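PDB 3HSL: ORF59 from Human herpesvirus 8, which serves as the accessory subunit of the viral DNA polymerase in lytic replication, raising its processivity, probably as a sliding factor that keeps it on the template. Local coordinates for residues L54-R66 against V252-C264. Numbering follows the deposited sequence.
Sequences LSSVGTAGVLGLR and VSLESLIAALRLC
S256 OG is gripped from two directions by the turn that joins the antiparallel strands of a beta hairpin, 49-56 and 61-67. It donates to V57 O over 2.5 Å. The hydroxyl lies in the plane of that carbonyl, at a C=O...OG angle of 150°. It also accepts from A60 N at 3.2 Å, in a bent bond. One hydroxyl on the first turn of helix 254-263 thus ties together both ends of the hairpin loop, and chi1 of -66°, with OG opposite the carbonyl carbon, aims it there. G58 CA lies 3.6 Å from E255 OE1.

At the N-cap, S253 OG accepts a weak capping bond from S256 N and sits 2.9 Å from T59 OG1. D193 is the stronger partner of S253: its carboxylate takes the serine hydroxyl and also the backbone N of E255, a placement that would suit the partial positive charge expected at the helix start.

Farther along, the contact turns apolar, and helix 18-35 adds to it through A34 against L263 and T35 against L63. Here the end of the hairpin packs on helix 254-263, within a chain of the herpesvirus polymerase accessory factor family. V57 and L263 meet tip to tip, while L63 crosses L263 at roughly a right angle, their CD1 atoms 3.7 Å apart. Beside them, V57 CG1, anti to its own amide nitrogen (chi1 -180°), rests 3.3 Å from A259 CB.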
# COMPACT_ATOMS: atom_id res chain seq x y z
N LEU A 54 12.77 7.35 -12.06
CA LEU A 54 12.78 8.81 -11.94
C LEU A 54 11.45 9.29 -11.30
O LEU A 54 10.47 8.56 -11.25
CB LEU A 54 13.02 9.47 -13.30
CG LEU A 54 14.42 9.45 -13.98
CD1 LEU A 54 15.15 8.08 -14.05
CD2 LEU A 54 14.38 10.11 -15.39
N SER A 55 11.41 10.52 -10.80
CA SER A 55 10.20 11.09 -10.23
C SER A 55 10.53 12.50 -9.79
O SER A 55 11.65 12.79 -9.40
CB SER A 55 9.68 10.30 -9.02
OG SER A 55 10.55 10.42 -7.91
N SER A 56 9.53 13.37 -9.86
CA SER A 56 9.72 14.75 -9.44
C SER A 56 9.91 14.76 -7.92
O SER A 56 9.56 13.80 -7.24
CB SER A 56 8.51 15.58 -9.84
OG SER A 56 7.38 14.97 -9.29
N VAL A 57 10.46 15.84 -7.40
CA VAL A 57 10.70 15.96 -5.97
C VAL A 57 10.41 17.40 -5.61
O VAL A 57 11.19 18.30 -5.94
CB VAL A 57 12.17 15.58 -5.61
CG1 VAL A 57 12.40 15.69 -4.15
CG2 VAL A 57 12.46 14.19 -6.01
N GLY A 58 9.30 17.61 -4.93
CA GLY A 58 8.91 18.96 -4.56
C GLY A 58 8.52 19.71 -5.81
O GLY A 58 8.20 19.09 -6.83
N THR A 59 8.55 21.03 -5.77
CA THR A 59 8.15 21.79 -6.95
C THR A 59 9.07 21.71 -8.19
O THR A 59 8.56 21.59 -9.31
CB THR A 59 7.77 23.25 -6.62
OG1 THR A 59 8.89 23.92 -6.03
CG2 THR A 59 6.58 23.30 -5.64
N ALA A 60 10.39 21.77 -8.02
CA ALA A 60 11.27 21.71 -9.20
C ALA A 60 12.54 20.90 -9.01
O ALA A 60 13.66 21.42 -9.03
CB ALA A 60 11.59 23.13 -9.69
N GLY A 61 12.36 19.60 -8.84
CA GLY A 61 13.48 18.67 -8.66
C GLY A 61 13.17 17.36 -9.34
O GLY A 61 12.00 16.99 -9.50
N VAL A 62 14.22 16.66 -9.74
CA VAL A 62 14.04 15.37 -10.39
C VAL A 62 14.95 14.29 -9.84
O VAL A 62 16.17 14.35 -10.00
CB VAL A 62 14.24 15.42 -11.92
CG1 VAL A 62 13.90 14.06 -12.49
CG2 VAL A 62 13.35 16.46 -12.59
N LEU A 63 14.37 13.30 -9.18
CA LEU A 63 15.17 12.22 -8.65
C LEU A 63 15.46 11.18 -9.72
O LEU A 63 14.63 10.94 -10.61
CB LEU A 63 14.50 11.59 -7.43
CG LEU A 63 15.17 10.38 -6.79
CD1 LEU A 63 14.95 10.30 -5.31
CD2 LEU A 63 14.76 9.08 -7.51
N GLY A 64 16.63 10.57 -9.62
CA GLY A 64 17.03 9.54 -10.53
C GLY A 64 17.90 8.47 -9.88
O GLY A 64 19.05 8.73 -9.48
N LEU A 65 17.34 7.26 -9.78
CA LEU A 65 18.06 6.10 -9.29
C LEU A 65 18.39 5.32 -10.55
O LEU A 65 17.48 5.05 -11.33
CB LEU A 65 17.17 5.25 -8.40
CG LEU A 65 17.69 3.84 -8.06
CD1 LEU A 65 19.04 3.87 -7.36
CD2 LEU A 65 16.66 3.10 -7.21
N ARG A 66 19.65 4.95 -10.79
CA ARG A 66 19.98 4.22 -12.03
C ARG A 66 20.85 3.03 -11.70
O ARG A 66 21.87 3.14 -11.04
CB ARG A 66 20.71 5.16 -12.94
CG ARG A 66 20.07 6.51 -12.83
CD ARG A 66 21.15 7.48 -13.03
NE ARG A 66 21.01 8.46 -11.98
CZ ARG A 66 21.96 9.33 -11.67
NH1 ARG A 66 23.11 9.34 -12.33
NH2 ARG A 66 21.73 10.19 -10.69
N VAL A 252 17.08 27.63 -6.08
CA VAL A 252 16.25 26.46 -6.22
C VAL A 252 15.11 26.40 -5.21
O VAL A 252 15.04 27.23 -4.29
CB VAL A 252 17.14 25.22 -5.99
CG1 VAL A 252 18.34 25.26 -6.93
CG2 VAL A 252 17.61 25.18 -4.57
N SER A 253 14.23 25.42 -5.41
CA SER A 253 13.10 25.22 -4.52
C SER A 253 13.52 24.61 -3.20
O SER A 253 14.23 23.60 -3.18
CB SER A 253 12.10 24.28 -5.15
OG SER A 253 11.14 23.91 -4.17
N LEU A 254 13.07 25.24 -2.11
CA LEU A 254 13.37 24.77 -0.76
C LEU A 254 12.87 23.36 -0.51
O LEU A 254 13.62 22.57 0.05
CB LEU A 254 12.80 25.71 0.30
CG LEU A 254 13.09 25.36 1.76
CD1 LEU A 254 14.59 25.29 2.07
CD2 LEU A 254 12.40 26.33 2.70
N GLU A 255 11.62 23.05 -0.90
CA GLU A 255 11.08 21.69 -0.72
C GLU A 255 11.98 20.70 -1.43
O GLU A 255 12.35 19.67 -0.86
CB GLU A 255 9.68 21.51 -1.31
CG GLU A 255 8.53 22.28 -0.67
CD GLU A 255 7.18 21.92 -1.33
OE1 GLU A 255 7.11 20.85 -2.01
OE2 GLU A 255 6.21 22.71 -1.15
N SER A 256 12.32 21.02 -2.68
CA SER A 256 13.18 20.15 -3.45
C SER A 256 14.53 19.95 -2.78
O SER A 256 15.07 18.86 -2.79
CB SER A 256 13.35 20.66 -4.88
OG SER A 256 12.11 20.61 -5.58
N LEU A 257 15.07 21.02 -2.20
CA LEU A 257 16.38 20.93 -1.56
C LEU A 257 16.35 20.01 -0.35
O LEU A 257 17.21 19.15 -0.23
CB LEU A 257 16.92 22.33 -1.23
CG LEU A 257 18.32 22.46 -0.59
CD1 LEU A 257 19.40 21.73 -1.38
CD2 LEU A 257 18.70 23.91 -0.42
N ILE A 258 15.38 20.21 0.54
CA ILE A 258 15.22 19.39 1.74
C ILE A 258 15.15 17.90 1.31
O ILE A 258 16.00 17.10 1.69
CB ILE A 258 13.89 19.71 2.48
CG1 ILE A 258 13.71 21.22 2.79
CG2 ILE A 258 13.75 18.87 3.76
CD1 ILE A 258 14.60 21.81 3.87
N ALA A 259 14.15 17.56 0.52
CA ALA A 259 13.96 16.20 0.05
C ALA A 259 15.22 15.68 -0.66
O ALA A 259 15.64 14.54 -0.44
CB ALA A 259 12.78 16.15 -0.88
N ALA A 260 15.81 16.51 -1.50
CA ALA A 260 17.00 16.10 -2.21
C ALA A 260 18.05 15.66 -1.19
O ALA A 260 18.53 14.53 -1.27
CB ALA A 260 17.51 17.21 -3.09
N LEU A 261 18.39 16.53 -0.24
CA LEU A 261 19.38 16.22 0.79
C LEU A 261 19.00 15.06 1.70
O LEU A 261 19.86 14.39 2.26
CB LEU A 261 19.65 17.44 1.66
CG LEU A 261 20.32 18.67 1.06
CD1 LEU A 261 20.32 19.75 2.11
CD2 LEU A 261 21.75 18.39 0.52
N ARG A 262 17.71 14.81 1.84
CA ARG A 262 17.23 13.75 2.68
C ARG A 262 17.23 12.41 1.94
O ARG A 262 17.53 11.38 2.52
CB ARG A 262 15.90 14.19 3.29
CG ARG A 262 15.24 13.23 4.29
CD ARG A 262 14.63 14.08 5.46
NE ARG A 262 13.58 15.05 5.10
CZ ARG A 262 12.29 14.93 5.42
NH1 ARG A 262 11.84 13.88 6.13
NH2 ARG A 262 11.43 15.87 5.04
N LEU A 263 16.89 12.46 0.65
CA LEU A 263 16.85 11.28 -0.23
C LEU A 263 18.23 10.73 -0.58
O LEU A 263 18.40 9.52 -0.74
CB LEU A 263 16.06 11.60 -1.53
CG LEU A 263 14.52 11.75 -1.42
CD1 LEU A 263 13.84 12.54 -2.57
CD2 LEU A 263 13.81 10.41 -1.16
N CYS A 264 19.21 11.61 -0.71
CA CYS A 264 20.57 11.19 -1.05
C CYS A 264 21.44 10.82 0.17
O CYS A 264 22.63 10.52 0.02
CB CYS A 264 21.24 12.24 -1.90
SG CYS A 264 20.30 12.53 -3.37